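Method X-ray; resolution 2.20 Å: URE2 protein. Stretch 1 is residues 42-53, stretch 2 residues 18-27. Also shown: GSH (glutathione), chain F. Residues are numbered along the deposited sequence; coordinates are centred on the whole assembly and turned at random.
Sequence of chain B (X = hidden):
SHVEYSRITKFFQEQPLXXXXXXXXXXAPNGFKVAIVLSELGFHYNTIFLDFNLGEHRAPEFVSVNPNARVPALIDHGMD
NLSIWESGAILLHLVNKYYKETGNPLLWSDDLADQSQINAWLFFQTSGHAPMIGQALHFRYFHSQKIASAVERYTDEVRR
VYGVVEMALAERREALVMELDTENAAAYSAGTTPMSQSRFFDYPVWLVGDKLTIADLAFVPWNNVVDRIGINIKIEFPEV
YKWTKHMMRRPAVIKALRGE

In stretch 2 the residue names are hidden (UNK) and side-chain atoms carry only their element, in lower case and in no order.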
# COMPACT_ATOMS: atom_id res chain seq x y z
N GLY B 42 11.99 -19.28 -3.12
CA GLY B 42 11.97 -20.64 -3.63
C GLY B 42 10.59 -21.17 -3.97
O GLY B 42 10.41 -22.38 -4.12
N PHE B 43 9.62 -20.28 -4.10
CA PHE B 43 8.26 -20.69 -4.44
C PHE B 43 8.17 -20.93 -5.94
O PHE B 43 8.55 -20.08 -6.75
CB PHE B 43 7.26 -19.63 -3.99
CG PHE B 43 7.02 -19.59 -2.49
CD1 PHE B 43 6.95 -18.38 -1.80
CD2 PHE B 43 6.86 -20.77 -1.76
CE1 PHE B 43 6.72 -18.34 -0.42
CE2 PHE B 43 6.62 -20.74 -0.37
CZ PHE B 43 6.55 -19.52 0.29
N HIS B 44 7.66 -22.10 -6.32
CA HIS B 44 7.52 -22.46 -7.72
C HIS B 44 6.21 -21.90 -8.27
O HIS B 44 5.14 -22.16 -7.73
CB HIS B 44 7.59 -23.99 -7.86
CG HIS B 44 8.92 -24.56 -7.48
ND1 HIS B 44 10.05 -24.38 -8.24
CD2 HIS B 44 9.31 -25.27 -6.39
CE1 HIS B 44 11.08 -24.95 -7.64
NE2 HIS B 44 10.66 -25.50 -6.51
N TYR B 45 6.30 -21.14 -9.35
CA TYR B 45 5.12 -20.51 -9.92
C TYR B 45 5.07 -20.48 -11.44
O TYR B 45 6.07 -20.68 -12.12
CB TYR B 45 5.03 -19.07 -9.40
CG TYR B 45 6.15 -18.18 -9.90
CD1 TYR B 45 5.94 -17.30 -10.97
CD2 TYR B 45 7.42 -18.22 -9.32
CE1 TYR B 45 6.97 -16.48 -11.44
CE2 TYR B 45 8.45 -17.40 -9.79
CZ TYR B 45 8.22 -16.53 -10.85
OH TYR B 45 9.23 -15.73 -11.33
N ASN B 46 3.88 -20.20 -11.96
CA ASN B 46 3.63 -20.08 -13.40
C ASN B 46 3.09 -18.67 -13.62
O ASN B 46 2.22 -18.22 -12.87
CB ASN B 46 2.58 -21.10 -13.85
CG ASN B 46 2.15 -20.89 -15.30
OD1 ASN B 46 1.09 -21.35 -15.72
ND2 ASN B 46 2.98 -20.19 -16.07
N THR B 47 3.60 -17.99 -14.63
CA THR B 47 3.15 -16.63 -14.92
C THR B 47 2.26 -16.57 -16.15
O THR B 47 2.57 -17.14 -17.20
CB THR B 47 4.33 -15.67 -15.15
OG1 THR B 47 5.20 -15.69 -14.02
CG2 THR B 47 3.83 -14.25 -15.36
N ILE B 48 1.13 -15.87 -16.02
CA ILE B 48 0.22 -15.69 -17.14
C ILE B 48 0.22 -14.20 -17.47
O ILE B 48 -0.13 -13.37 -16.63
CB ILE B 48 -1.22 -16.11 -16.79
CG1 ILE B 48 -1.26 -17.61 -16.51
CG2 ILE B 48 -2.15 -15.74 -17.93
CD1 ILE B 48 -2.66 -18.13 -16.17
N PHE B 49 0.64 -13.86 -18.68
CA PHE B 49 0.65 -12.47 -19.08
C PHE B 49 -0.69 -12.10 -19.70
O PHE B 49 -1.03 -12.56 -20.79
CB PHE B 49 1.78 -12.18 -20.08
CG PHE B 49 3.16 -12.42 -19.51
CD1 PHE B 49 3.78 -13.66 -19.64
CD2 PHE B 49 3.81 -11.41 -18.81
CE1 PHE B 49 5.03 -13.90 -19.08
CE2 PHE B 49 5.07 -11.64 -18.24
CZ PHE B 49 5.68 -12.89 -18.38
N LEU B 50 -1.46 -11.30 -18.97
CA LEU B 50 -2.77 -10.86 -19.45
C LEU B 50 -2.60 -9.87 -20.59
O LEU B 50 -1.84 -8.91 -20.49
CB LEU B 50 -3.56 -10.20 -18.31
CG LEU B 50 -4.05 -11.10 -17.17
CD1 LEU B 50 -4.77 -10.26 -16.13
CD2 LEU B 50 -4.97 -12.17 -17.73
N ASP B 51 -3.33 -10.11 -21.67
CA ASP B 51 -3.31 -9.25 -22.84
C ASP B 51 -4.42 -8.22 -22.64
O ASP B 51 -5.57 -8.45 -23.02
CB ASP B 51 -3.58 -10.07 -24.10
CG ASP B 51 -3.53 -9.24 -25.36
OD1 ASP B 51 -4.21 -8.19 -25.41
OD2 ASP B 51 -2.83 -9.65 -26.31
N PHE B 52 -4.07 -7.08 -22.05
CA PHE B 52 -5.05 -6.03 -21.80
C PHE B 52 -5.72 -5.53 -23.08
O PHE B 52 -6.88 -5.13 -23.06
CB PHE B 52 -4.41 -4.87 -21.02
CG PHE B 52 -4.19 -5.17 -19.56
CD1 PHE B 52 -3.26 -6.12 -19.16
CD2 PHE B 52 -4.96 -4.53 -18.59
CE1 PHE B 52 -3.09 -6.43 -17.81
CE2 PHE B 52 -4.80 -4.84 -17.23
CZ PHE B 52 -3.87 -5.80 -16.85
N ASN B 53 -4.99 -5.56 -24.19
CA ASN B 53 -5.54 -5.12 -25.46
C ASN B 53 -6.82 -5.91 -25.75
O ASN B 53 -7.85 -5.33 -26.09
CB ASN B 53 -4.54 -5.36 -26.60
CG ASN B 53 -5.14 -5.10 -27.97
OD1 ASN B 53 -5.59 -3.99 -28.26
ND2 ASN B 53 -5.16 -6.12 -28.82
N UNK B 18 -1.41 -27.43 -6.60
CA UNK B 18 -0.42 -26.84 -5.71
C UNK B 18 0.34 -25.75 -6.45
O UNK B 18 0.05 -25.46 -7.61
c UNK B 18 2.61 -29.30 -5.71
o UNK B 18 3.52 -29.71 -6.47
c UNK B 18 1.55 -28.37 -6.28
c UNK B 18 0.57 -27.90 -5.22
o UNK B 18 2.54 -29.61 -4.51
N UNK B 19 1.32 -25.15 -5.79
CA UNK B 19 2.09 -24.10 -6.42
C UNK B 19 1.35 -22.77 -6.51
O UNK B 19 0.32 -22.57 -5.86
N UNK B 20 1.88 -21.86 -7.32
CA UNK B 20 1.27 -20.55 -7.48
C UNK B 20 1.18 -20.12 -8.94
O UNK B 20 2.03 -20.47 -9.75
c UNK B 20 3.27 -20.82 -4.93
c UNK B 20 2.33 -19.84 -5.28
c UNK B 20 1.78 -19.60 -2.93
c UNK B 20 2.09 -19.49 -6.72
o UNK B 20 2.89 -20.97 -1.31
c UNK B 20 1.60 -19.24 -4.26
c UNK B 20 3.46 -21.19 -3.61
c UNK B 20 2.72 -20.58 -2.61
N UNK B 21 0.13 -19.37 -9.25
CA UNK B 21 -0.06 -18.86 -10.60
C UNK B 21 -0.03 -17.35 -10.44
O UNK B 21 -0.77 -16.78 -9.63
c UNK B 21 -1.58 -18.71 -12.60
o UNK B 21 -1.50 -20.71 -11.26
c UNK B 21 -1.42 -19.28 -11.20
N UNK B 22 0.83 -16.69 -11.20
CA UNK B 22 0.94 -15.25 -11.12
C UNK B 22 0.40 -14.57 -12.37
O UNK B 22 0.81 -14.89 -13.48
c UNK B 22 2.40 -14.84 -10.92
c UNK B 22 2.03 -12.56 -9.95
c UNK B 22 2.72 -13.34 -11.06
c UNK B 22 4.24 -13.14 -11.01
N UNK B 23 -0.54 -13.65 -12.18
CA UNK B 23 -1.09 -12.90 -13.30
C UNK B 23 -0.33 -11.60 -13.34
O UNK B 23 -0.22 -10.91 -12.33
c UNK B 23 -3.90 -14.22 -14.52
c UNK B 23 -4.97 -16.15 -13.57
c UNK B 23 -4.67 -15.36 -14.67
c UNK B 23 -2.57 -12.63 -13.12
c UNK B 23 -3.42 -13.85 -13.27
c UNK B 23 -4.49 -15.79 -12.31
c UNK B 23 -3.72 -14.65 -12.17
N UNK B 24 0.20 -11.26 -14.51
CA UNK B 24 0.99 -10.04 -14.66
C UNK B 24 0.93 -9.53 -16.10
O UNK B 24 0.03 -9.88 -16.86
o UNK B 24 3.25 -9.19 -14.38
c UNK B 24 2.44 -10.34 -14.27
N UNK B 25 1.90 -8.69 -16.45
CA UNK B 25 2.02 -8.14 -17.79
C UNK B 25 3.51 -8.02 -18.07
O UNK B 25 4.28 -7.65 -17.18
c UNK B 25 1.26 -6.24 -19.27
n UNK B 25 2.35 -5.72 -19.93
c UNK B 25 2.00 -5.34 -21.14
c UNK B 25 0.22 -6.15 -20.14
n UNK B 25 0.71 -5.59 -21.30
c UNK B 25 1.33 -6.78 -17.88
N UNK B 26 3.92 -8.32 -19.30
CA UNK B 26 5.33 -8.28 -19.66
C UNK B 26 6.10 -7.02 -19.27
O UNK B 26 7.31 -7.08 -19.09
c UNK B 26 5.50 -8.56 -21.16
c UNK B 26 5.11 -9.99 -21.53
c UNK B 26 3.71 -12.09 -23.46
n UNK B 26 3.45 -13.37 -23.75
n UNK B 26 2.70 -11.24 -23.33
c UNK B 26 5.36 -10.31 -23.00
n UNK B 26 4.97 -11.68 -23.32
N UNK B 27 5.42 -5.89 -19.13
CA UNK B 27 6.11 -4.66 -18.75
C UNK B 27 5.51 -4.04 -17.49
O UNK B 27 5.40 -2.82 -17.38
o UNK B 27 4.73 -3.24 -20.16
c UNK B 27 6.06 -3.64 -19.89
N1 GSH F . -1.12 -0.68 -6.26
CA1 GSH F . -1.11 -1.83 -7.18
C1 GSH F . -0.10 -2.94 -6.78
O11 GSH F . 0.93 -2.62 -6.16
O12 GSH F . -0.41 -4.17 -7.12
CB1 GSH F . -0.83 -1.31 -8.62
CG1 GSH F . -1.59 -2.14 -9.70
CD1 GSH F . -1.28 -1.57 -11.12
OE1 GSH F . -1.44 -0.37 -11.37
N2 GSH F . -0.84 -2.49 -12.01
CA2 GSH F . -0.52 -2.10 -13.41
C2 GSH F . -1.69 -2.50 -14.34
O2 GSH F . -2.44 -3.45 -14.08
CB2 GSH F . 0.75 -2.85 -13.88
SG2 GSH F . 2.28 -2.25 -13.07
N3 GSH F . -1.85 -1.75 -15.47
CA3 GSH F . -2.91 -1.98 -16.48
C3 GSH F . -4.00 -0.91 -16.37
O31 GSH F . -4.94 -1.00 -17.18
O32 GSH F . -3.90 -0.01 -15.49

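Position 18 carries five side-chain atoms: a run of three carbons, the third bearing two oxygens, all out of reach of stretch 1. A carboxylate separated from CA by two methylenes marks Glu18. Position 19 has no side-chain atoms and is Gly19; its phi of 76° suits glycine, and an ideal CB would lie 3.6 Å from the O of His44.

Position 20 shows one carbon, then a six-carbon ring bearing one oxygen, and that oxygen lies over one face of the Phe43 ring: Tyr20. Its OH is 3.9 Å from Phe43 CE2; the two rings meet obliquely, planes at 47°. Its CB is 4.0 Å from the CB of Tyr45.

Position 21 has one carbon carrying an oxygen and a carbon, the latter against Ile48, hence Thr21. The methyl CG2 sits 3.8 Å from Ile48 CD1, while OG1 is hydrogen-bonded elsewhere in the structure. Position 22 has four carbons forked at the second, touching Tyr45 and Thr47, which gives Leu22; its CB approaches Tyr45 CD1 at 4.3 Å and its CD2 lies 4.1 Å from Thr47 OG1.

At position 23, one carbon leads to a six-carbon ring without oxygen, met by Ile48 and Leu50: Phe23. Ile48 CD1 reaches its CE2 at 3.7 Å, and Leu50 CD2 its CD2 at 4.0 Å. Position 24, one carbon near Thr47 and then one oxygen, is Ser24; its CB lies 4.3 Å from Thr47 CG2.

Position 25 has one carbon and a five-membered ring of three carbons and two nitrogens, close to Phe52: His25. Its CA-to-CB bond points away, yet the ring end returns, placing CD2 3.6 Å from Phe52 CD1. Position 26 has three carbons, a nitrogen and a carbon with two more nitrogens, lying over the Phe49 ring: Arg26. Its guanidinium stacks flat on Phe49, centres 4.6 Å apart and planes at 25°, and its CG stands 3.8 Å from the ring centroid. Position 27, one carbon and one oxygen clear of stretch 1, is Ser27; its N donates to His25 ND1 at 3.2 Å.

The contact is a parallel strand pair, 45-49 beside 20-24. The backbone ladder alternates direction: Asn46 N to Tyr20 O (2.9 Å), Leu22 N to Asn46 O (2.7 Å), Ile48 N to Leu22 O (2.7 Å), Ser24 N to Ile48 O (3.0 Å) and Leu50 N to Ser24 O (2.9 Å). A weak bond from Tyr20 N to His44 O (3.3 Å) precedes them. Alternation puts Tyr45, Thr47, Tyr20 and Leu22 on one face, Asn46, Ile48, Thr21 and Phe23 on the other. Side chains pack on both faces beside this ladder; the two stretches together bury 863 Å², both sides summed.

Stretch 2 18-27: EGYTLFSHRS
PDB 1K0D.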